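Local coordinates for protein carbonic anhydrase (Sordaria macrospora, PDB 4O1K) that probably catalyses the reversible hydration of carbon dioxide to bicarbonate at a zinc site, as a tetrameric beta-carbonic anhydrase, at residues R138-L143 against E159-L164; R171-V174 against A178-Q181. All coordinates share one frame; numbering follows the deposited sequence. Where two conformers were deposited one is given.

Interaction 1. Residues R138-L143 against E159-L164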
loop_
_atom_site.group_PDB
_atom_site.type_symbol
_atom_site.label_atom_id
_atom_site.label_comp_id
_atom_site.label_asym_id
_atom_site.label_seq_id
_atom_site.Cartn_x
_atom_site.Cartn_y
_atom_site.Cartn_z
ATOM N N ARG A 138 -11.865 -13.140 -1.132
ATOM C CA ARG A 138 -13.303 -13.137 -1.204
ATOM C C ARG A 138 -13.738 -12.552 -2.544
ATOM O O ARG A 138 -14.715 -13.011 -3.114
ATOM C CB ARG A 138 -13.899 -12.397 -0.018
ATOM C CG ARG A 138 -13.659 -13.113 1.304
ATOM C CD ARG A 138 -14.499 -12.491 2.450
ATOM N NE ARG A 138 -13.918 -11.240 2.918
ATOM C CZ ARG A 138 -12.992 -11.160 3.875
ATOM N NH1 ARG A 138 -12.547 -12.265 4.462
ATOM N NH2 ARG A 138 -12.512 -9.984 4.257
ATOM N N ASP A 139 -12.973 -11.597 -3.081
ATOM C CA ASP A 139 -13.269 -11.036 -4.390
ATOM C C ASP A 139 -13.133 -12.109 -5.466
ATOM O O ASP A 139 -13.964 -12.202 -6.384
ATOM C CB ASP A 139 -12.345 -9.858 -4.715
ATOM C CG ASP A 139 -12.749 -8.572 -3.995
ATOM O OD1 ASP A 139 -13.836 -8.536 -3.387
ATOM O OD2 ASP A 139 -11.972 -7.592 -4.063
ATOM N N VAL A 140 -12.095 -12.943 -5.364
ATOM C CA VAL A 140 -11.979 -14.072 -6.296
ATOM C C VAL A 140 -13.225 -14.961 -6.249
ATOM O O VAL A 140 -13.813 -15.298 -7.303
ATOM C CB VAL A 140 -10.713 -14.903 -6.036
ATOM C CG1 VAL A 140 -10.748 -16.173 -6.872
ATOM C CG2 VAL A 140 -9.466 -14.080 -6.358
ATOM N N TYR A 141 -13.665 -15.319 -5.040
ATOM C CA TYR A 141 -14.899 -16.120 -4.890
ATOM C C TYR A 141 -16.064 -15.492 -5.643
ATOM O O TYR A 141 -16.760 -16.169 -6.407
ATOM C CB TYR A 141 -15.300 -16.287 -3.414
ATOM C CG TYR A 141 -16.353 -17.367 -3.183
ATOM C CD1 TYR A 141 -16.006 -18.601 -2.633
ATOM C CD2 TYR A 141 -17.681 -17.172 -3.546
ATOM C CE1 TYR A 141 -16.962 -19.604 -2.433
ATOM C CE2 TYR A 141 -18.638 -18.174 -3.359
ATOM C CZ TYR A 141 -18.269 -19.384 -2.798
ATOM O OH TYR A 141 -19.228 -20.375 -2.610
ATOM N N ARG A 142 -16.295 -14.202 -5.408
ATOM C CA ARG A 142 -17.427 -13.529 -6.023
ATOM C C ARG A 142 -17.322 -13.527 -7.551
ATOM O O ARG A 142 -18.332 -13.599 -8.232
ATOM C CB ARG A 142 -17.577 -12.109 -5.453
ATOM C CG ARG A 142 -17.916 -12.102 -3.962
ATOM C CD ARG A 142 -18.016 -10.683 -3.373
ATOM N NE ARG A 142 -18.291 -10.745 -1.942
ATOM C CZ ARG A 142 -17.448 -10.359 -0.995
ATOM N NH1 ARG A 142 -16.261 -9.826 -1.306
ATOM N NH2 ARG A 142 -17.801 -10.482 0.280
ATOM N N LEU A 143 -16.099 -13.518 -8.085
ATOM C CA LEU A 143 -15.893 -13.520 -9.530
ATOM C C LEU A 143 -16.308 -14.845 -10.167
ATOM O O LEU A 143 -16.490 -14.930 -11.385
ATOM C CB LEU A 143 -14.423 -13.251 -9.864
ATOM C CG LEU A 143 -14.022 -11.777 -9.962
ATOM C CD1 LEU A 143 -12.531 -11.613 -9.998
ATOM C CD2 LEU A 143 -14.632 -11.155 -11.195
ATOM N N GLU A 159 -10.757 -26.263 -2.581
ATOM C CA GLU A 159 -9.661 -26.596 -3.500
ATOM C C GLU A 159 -9.867 -25.859 -4.826
ATOM O O GLU A 159 -8.903 -25.339 -5.438
ATOM C CB GLU A 159 -9.555 -28.119 -3.691
ATOM C CG GLU A 159 -9.253 -28.842 -2.377
ATOM C CD GLU A 159 -8.979 -30.328 -2.548
ATOM O OE1 GLU A 159 -9.361 -30.908 -3.594
ATOM O OE2 GLU A 159 -8.372 -30.911 -1.621
ATOM N N ARG A 160 -11.130 -25.785 -5.250
ATOM C CA ARG A 160 -11.435 -25.088 -6.483
ATOM C C ARG A 160 -11.105 -23.618 -6.310
ATOM O O ARG A 160 -10.562 -23.011 -7.214
ATOM C CB ARG A 160 -12.901 -25.276 -6.899
ATOM C CG ARG A 160 -13.224 -24.779 -8.314
ATOM C CD ARG A 160 -12.298 -25.393 -9.390
ATOM N NE ARG A 160 -12.527 -24.778 -10.695
ATOM C CZ ARG A 160 -11.576 -24.568 -11.599
ATOM N NH1 ARG A 160 -10.329 -24.929 -11.344
ATOM N NH2 ARG A 160 -11.865 -23.986 -12.753
ATOM N N LEU A 161 -11.443 -23.045 -5.153
ATOM C CA LEU A 161 -11.098 -21.647 -4.853
ATOM C C LEU A 161 -9.595 -21.403 -4.874
ATOM O O LEU A 161 -9.126 -20.357 -5.341
ATOM C CB LEU A 161 -11.647 -21.242 -3.483
ATOM C CG LEU A 161 -11.328 -19.815 -3.032
ATOM C CD1 LEU A 161 -11.806 -18.793 -4.053
ATOM C CD2 LEU A 161 -11.936 -19.534 -1.665
ATOM N N VAL A 162 -8.834 -22.359 -4.362
ATOM C CA VAL A 162 -7.375 -22.240 -4.368
ATOM C C VAL A 162 -6.922 -22.116 -5.821
ATOM O O VAL A 162 -6.077 -21.228 -6.175
ATOM C CB VAL A 162 -6.732 -23.484 -3.717
ATOM C CG1 VAL A 162 -5.282 -23.640 -4.134
ATOM C CG2 VAL A 162 -6.834 -23.394 -2.186
ATOM N N GLU A 163 -7.516 -22.971 -6.663
ATOM C CA GLU A 163 -7.155 -23.010 -8.094
ATOM C C GLU A 163 -7.534 -21.702 -8.818
ATOM O O GLU A 163 -6.733 -21.103 -9.564
ATOM C CB GLU A 163 -7.838 -24.214 -8.774
ATOM C CG GLU A 163 -7.333 -25.558 -8.227
ATOM C CD GLU A 163 -8.142 -26.760 -8.711
ATOM O OE1 GLU A 163 -9.155 -26.573 -9.416
ATOM O OE2 GLU A 163 -7.747 -27.893 -8.370
ATOM N N LEU A 164 -8.781 -21.292 -8.657
ATOM C CA LEU A 164 -9.231 -20.033 -9.253
ATOM C C LEU A 164 -8.441 -18.834 -8.769
ATOM O O LEU A 164 -8.268 -17.860 -9.503
ATOM C CB LEU A 164 -10.714 -19.825 -8.980
ATOM C CG LEU A 164 -11.535 -20.856 -9.779
ATOM C CD1 LEU A 164 -12.953 -20.877 -9.274
ATOM C CD2 LEU A 164 -11.512 -20.476 -11.237
#
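Val-140 and Tyr-141 of helix 130-143 meet Leu-161 and Leu-164 of helix 154-174 in a contact of apolar side chains, with methyls also lying on backbone atoms. The two helices cross nearly at right angles. Their segment axes make 99° and come within 9.9 Å, so the touching patch is small.

Val-140 points toward the other helix. Its CG1 is anti to the backbone N (chi1 171°), which carries this methyl to Leu-161 CD1 at 4.0 Å and to the backbone O of Leu-164, also at 4.0 Å. Leu-164 adds its CB, 4.2 Å from Val-140 CG1. Leu-161 reaches over with both methyls. Leu-161 CD1 lies 4.1 Å from Tyr-141 N. Leu-161 CD2 comes to the tyrosine ring at its edge, near the ring plane, 4.3 Å from Tyr-141 CD1. Leu-148 of helix 145-150 packs on Tyr-141, Leu-161 and Leu-164. The zinc ion is about 11 Å from the side chain of Leu-161.

Several polar side-chain ends find partners off this contact. Tyr-141 OH is hydrogen-bonded to Asp-149 OD1. Within helix 154-174, Arg-160 NH1 gives Glu-163 OE1 a salt-bridged hydrogen bond of 2.8 Å, which meets the carboxylate on its anti side. On the other helix Asp-139 OD1 forms a salt bridge with Arg-142 NH1.

Buried methyls and a ring edge thus join the two helices through van der Waals contact, without a hydrogen bond or salt bridge between the segments. Asp-139 and Arg-142 also bond to the second subunit, to its Lys-175 NZ and Ile-217 O respectively.

Interaction 2. Residues R171-V174 against A178-Q181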
loop_
_atom_site.group_PDB
_atom_site.type_symbol
_atom_site.label_atom_id
_atom_site.label_comp_id
_atom_site.label_asym_id
_atom_site.label_seq_id
_atom_site.Cartn_x
_atom_site.Cartn_y
_atom_site.Cartn_z
ATOM N N ARG A 171 -3.817 -13.670 -13.958
ATOM C CA ARG A 171 -4.412 -12.569 -14.716
ATOM C C ARG A 171 -3.854 -11.233 -14.228
ATOM O O ARG A 171 -3.506 -10.379 -15.042
ATOM C CB ARG A 171 -5.947 -12.574 -14.611
ATOM C CG ARG A 171 -6.630 -13.740 -15.345
ATOM C CD ARG A 171 -8.156 -13.519 -15.397
ATOM N NE ARG A 171 -8.507 -12.299 -16.130
ATOM C CZ ARG A 171 -8.969 -11.183 -15.565
ATOM N NH1 ARG A 171 -9.164 -11.124 -14.250
ATOM N NH2 ARG A 171 -9.258 -10.123 -16.313
ATOM N N ASN A 172 -3.783 -11.026 -12.908
ATOM C CA ASN A 172 -3.227 -9.760 -12.386
ATOM C C ASN A 172 -1.770 -9.521 -12.741
ATOM O O ASN A 172 -1.354 -8.363 -12.885
ATOM C CB ASN A 172 -3.390 -9.663 -10.867
ATOM C CG ASN A 172 -4.853 -9.681 -10.437
ATOM O OD1 ASN A 172 -5.751 -9.466 -11.245
ATOM N ND2 ASN A 172 -5.087 -9.964 -9.164
ATOM N N VAL A 173 -0.978 -10.598 -12.863
ATOM C CA VAL A 173 0.404 -10.418 -13.348
ATOM C C VAL A 173 0.373 -9.948 -14.803
ATOM O O VAL A 173 1.123 -9.025 -15.186
ATOM C CB VAL A 173 1.238 -11.718 -13.271
ATOM C CG1 VAL A 173 2.605 -11.500 -13.935
ATOM C CG2 VAL A 173 1.459 -12.114 -11.839
ATOM N N VAL A 174 -0.527 -10.525 -15.594
ATOM C CA VAL A 174 -0.592 -10.132 -17.025
ATOM C C VAL A 174 -0.978 -8.671 -17.291
ATOM O O VAL A 174 -0.607 -8.071 -18.333
ATOM C CB VAL A 174 -1.488 -11.092 -17.811
ATOM C CG1 VAL A 174 -1.623 -10.696 -19.285
ATOM C CG2 VAL A 174 -0.914 -12.464 -17.742
ATOM N N ALA A 178 4.945 -3.952 -17.363
ATOM C CA ALA A 178 6.255 -4.580 -17.520
ATOM C C ALA A 178 6.098 -5.867 -18.308
ATOM O O ALA A 178 6.786 -6.089 -19.330
ATOM C CB ALA A 178 6.855 -4.872 -16.150
ATOM N N LEU A 179 5.201 -6.722 -17.816
ATOM C CA LEU A 179 4.940 -8.019 -18.452
ATOM C C LEU A 179 4.552 -7.861 -19.915
ATOM O O LEU A 179 5.121 -8.523 -20.795
ATOM C CB LEU A 179 3.825 -8.791 -17.735
ATOM C CG LEU A 179 3.718 -10.081 -18.554
ATOM C CD1 LEU A 179 4.192 -11.275 -17.788
ATOM C CD2 LEU A 179 2.377 -10.317 -19.237
ATOM N N GLN A 180 3.589 -6.981 -20.189
ATOM C CA GLN A 180 3.104 -6.831 -21.563
ATOM C C GLN A 180 4.173 -6.304 -22.513
ATOM O O GLN A 180 4.338 -6.820 -23.624
ATOM C CB GLN A 180 1.855 -5.939 -21.627
ATOM C CG GLN A 180 1.260 -5.913 -23.032
ATOM C CD GLN A 180 0.045 -5.022 -23.150
ATOM O OE1 GLN A 180 -0.213 -4.447 -24.211
ATOM N NE2 GLN A 180 -0.720 -4.913 -22.068
ATOM N N GLN A 181 4.895 -5.278 -22.076
ATOM C CA GLN A 181 5.972 -4.710 -22.885
ATOM C C GLN A 181 7.031 -5.763 -23.196
ATOM O O GLN A 181 7.372 -5.983 -24.370
ATOM C CB GLN A 181 6.598 -3.507 -22.177
ATOM C CG GLN A 181 5.692 -2.264 -22.144
ATOM C CD GLN A 181 6.096 -1.276 -21.065
ATOM O OE1 GLN A 181 6.728 -1.645 -20.070
ATOM N NE2 GLN A 181 5.727 -0.014 -21.249
#
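Residues 171-174 are the last turn of helix 154-174, and 178-181 lie in the first turns of helix 177-186. Three residues separate the two segments. The chain turns there, and the closest CA atoms, those of Val-174 and Leu-179, are 6.1 Å apart. The carbonyl O of Val-173 faces the start of the second helix. It lies 3.7 Å from Leu-179 CB and accepts a hydrogen bond from Thr-176 OG1 in the connection.

Leu-179 carries the contact from its side and points toward the first helix. Its CG is anti to the backbone N (chi1 180°), and the two methyls part over the two valines. Leu-179 CD2 settles on Val-174, 3.7 Å from Val-174 CA and 4.0 Å from Val-174 CG1. Leu-179 CD1 reaches Val-173 CG1 at 4.2 Å, where the two side chains cross at about a right angle. The same torsion turns each valine CG1 to a leucine methyl.

Ile-191 of strand 190-197 touches all three residues. Ile-107 of strand 106-112 packs on Val-173 and Leu-179, while Phe-210, Leu-214 and Ile-217 of helix 210-218 cover Val-174.

The arrangement is two consecutive helices joined by a short connection, with a leucine of the second set against the C-terminal turn of the first. It packs on the parallel strands of the alpha/beta fold of beta-carbonic anhydrases.

Along the chain, helix 130-143 comes first. Helix 145-150 follows, and interaction 1 closes this excursion of 15 residues where helix 154-174 crosses back over 138-143. The same long helix then runs on to its C-terminal end. There interaction 2 closes a much shorter connection, with three residues between the segments, and helix 177-186 leads on to strand 190-197. The two contacts are in series and neither nest nor cross. Their centres lie about 20 Å apart, and both use helix 154-174. Interaction 1 ties that helix to helix 130-143, and interaction 2 ties it to the sheet-packed helix 177-186. Both segment pairs also touch the second subunit.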